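Local atomic coordinates of tripeptidase (Staphylococcus aureus subsp. aureus, PDB entry 3RZA), a protein that probably hydrolyses tripeptides as a metal-dependent peptidase of the M20 family, and binds zinc and calcium ions. Residues 23-26 / 27-31. Numbering follows the deposited sequence.
Sequences EQRL and LNTFL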
loop_
_atom_site.group_PDB
_atom_site.type_symbol
_atom_site.label_atom_id
_atom_site.label_comp_id
_atom_site.label_asym_id
_atom_site.label_seq_id
_atom_site.Cartn_x
_atom_site.Cartn_y
_atom_site.Cartn_z
ATOM N N GLU A 23 22.463 -13.847 -42.879
ATOM C CA GLU A 23 21.958 -12.720 -42.069
ATOM C C GLU A 23 20.455 -12.510 -42.200
ATOM O O GLU A 23 19.782 -12.183 -41.219
ATOM C CB GLU A 23 22.657 -11.406 -42.481
ATOM C CG GLU A 23 24.180 -11.399 -42.264
ATOM C CD GLU A 23 24.834 -10.080 -42.659
ATOM O OE1 GLU A 23 24.141 -9.165 -43.178
ATOM O OE2 GLU A 23 26.058 -9.969 -42.453
ATOM N N GLN A 24 19.951 -12.627 -43.423
ATOM C CA GLN A 24 18.520 -12.551 -43.670
ATOM C C GLN A 24 17.793 -13.718 -43.021
ATOM O O GLN A 24 16.730 -13.528 -42.445
ATOM C CB GLN A 24 18.224 -12.519 -45.177
ATOM C CG GLN A 24 16.738 -12.314 -45.565
ATOM C CD GLN A 24 16.193 -10.965 -45.097
ATOM O OE1 GLN A 24 15.411 -10.885 -44.136
ATOM N NE2 GLN A 24 16.647 -9.897 -45.737
ATOM N N ARG A 25 18.333 -14.928 -43.160
ATOM C CA ARG A 25 17.704 -16.098 -42.534
ATOM C C ARG A 25 17.648 -15.956 -41.004
ATOM O O ARG A 25 16.621 -16.287 -40.398
ATOM C CB ARG A 25 18.417 -17.388 -42.918
ATOM C CG ARG A 25 17.714 -18.674 -42.404
ATOM C CD ARG A 25 18.347 -19.900 -42.989
ATOM N NE ARG A 25 19.749 -20.009 -42.588
ATOM C CZ ARG A 25 20.707 -20.679 -43.252
ATOM N NH1 ARG A 25 20.435 -21.394 -44.352
ATOM N NH2 ARG A 25 21.961 -20.667 -42.777
ATOM N N LEU A 26 18.743 -15.471 -40.405
ATOM C CA LEU A 26 18.818 -15.191 -38.954
ATOM C C LEU A 26 17.733 -14.213 -38.529
ATOM O O LEU A 26 17.048 -14.446 -37.530
ATOM C CB LEU A 26 20.202 -14.606 -38.586
ATOM C CG LEU A 26 20.483 -14.147 -37.139
ATOM C CD1 LEU A 26 20.146 -15.235 -36.146
ATOM C CD2 LEU A 26 21.951 -13.711 -36.990
ATOM N N LEU A 27 17.623 -13.106 -39.275
ATOM C CA LEU A 27 16.603 -12.076 -39.023
ATOM C C LEU A 27 15.182 -12.654 -39.116
ATOM O O LEU A 27 14.377 -12.418 -38.239
ATOM C CB LEU A 27 16.780 -10.874 -40.000
ATOM C CG LEU A 27 15.750 -9.723 -39.979
ATOM C CD1 LEU A 27 15.548 -9.200 -38.594
ATOM C CD2 LEU A 27 16.173 -8.578 -40.972
ATOM N N ASN A 28 14.900 -13.424 -40.160
ATOM C CA ASN A 28 13.590 -14.075 -40.312
ATOM C C ASN A 28 13.270 -15.044 -39.171
ATOM O O ASN A 28 12.153 -15.039 -38.674
ATOM C CB ASN A 28 13.470 -14.798 -41.670
ATOM C CG ASN A 28 13.508 -13.835 -42.868
ATOM O OD1 ASN A 28 13.257 -12.643 -42.743
ATOM N ND2 ASN A 28 13.817 -14.371 -44.029
ATOM N N THR A 29 14.268 -15.811 -38.725
ATOM C CA THR A 29 14.118 -16.714 -37.566
ATOM C C THR A 29 13.809 -15.958 -36.287
ATOM O O THR A 29 12.907 -16.338 -35.550
ATOM C CB THR A 29 15.367 -17.584 -37.375
ATOM O OG1 THR A 29 15.534 -18.390 -38.538
ATOM C CG2 THR A 29 15.256 -18.492 -36.127
ATOM N N PHE A 30 14.509 -14.851 -36.067
ATOM C CA PHE A 30 14.240 -13.989 -34.910
ATOM C C PHE A 30 12.808 -13.449 -34.948
ATOM O O PHE A 30 12.113 -13.488 -33.942
ATOM C CB PHE A 30 15.237 -12.820 -34.872
ATOM C CG PHE A 30 14.987 -11.858 -33.769
ATOM C CD1 PHE A 30 15.164 -12.256 -32.461
ATOM C CD2 PHE A 30 14.533 -10.572 -34.020
ATOM C CE1 PHE A 30 14.924 -11.425 -31.430
ATOM C CE2 PHE A 30 14.283 -9.687 -32.945
ATOM C CZ PHE A 30 14.493 -10.111 -31.658
ATOM N N LEU A 31 12.386 -12.943 -36.119
ATOM C CA LEU A 31 11.044 -12.368 -36.272
ATOM C C LEU A 31 9.954 -13.433 -36.055
ATOM O O LEU A 31 8.959 -13.179 -35.371
ATOM C CB LEU A 31 10.886 -11.660 -37.639
ATOM C CG LEU A 31 11.773 -10.411 -37.880
ATOM C CD1 LEU A 31 11.754 -9.985 -39.342
ATOM C CD2 LEU A 31 11.413 -9.237 -36.988
#
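Glu-23, Gln-24, Arg-25 and Leu-26 each accept a backbone hydrogen bond on O from the N of the residue four further on, Leu-27, Asn-28, Thr-29 and Phe-30, as in a regular alpha-helix. The bond from Asn-28 N to Gln-24 O is 2.9 Å long and close to straight, at 167°. The side chains add contacts three and four residues apart. Gln-24 sets out with CG anti to the backbone N, then bends at its second torsion. This bend brings its terminal amide beside that of Asn-28, with the two planes 30° apart. Both residues lie on the exposed side of the helix. CB of Leu-27 lies 3.5 Å from Glu-23 O. Thr-29 OG1 sits beside its own backbone N (chi1 -62°), which turns the hydroxyl back to 3.0 Å from Arg-25 O. Arg-25 O is also the acceptor for Thr-29 N, at 2.9 Å. CB of Thr-29 lies 3.5 Å from Arg-25 O and also touches Leu-26 O. The guanidinium of Arg-25 is engaged elsewhere: NH2 forms a salt bridge with Glu-139 and NH1 another with Glu-146, both on helix 128-147. Leu-26 is buried against Leu-377 and Ala-381 of helix 374-393. Phe-30 CB lies 3.6 Å from Leu-26 O, while the rest of its side chain leads away from 23-26 and packs on Ile-118 and Leu-126. Its side chain is about 11 Å from the bound zinc ion. Here an amphipathic N-terminal helix packs on helices 128-147 and 374-393 and strand 117-119, within the metal-binding part of an M20-family peptidase.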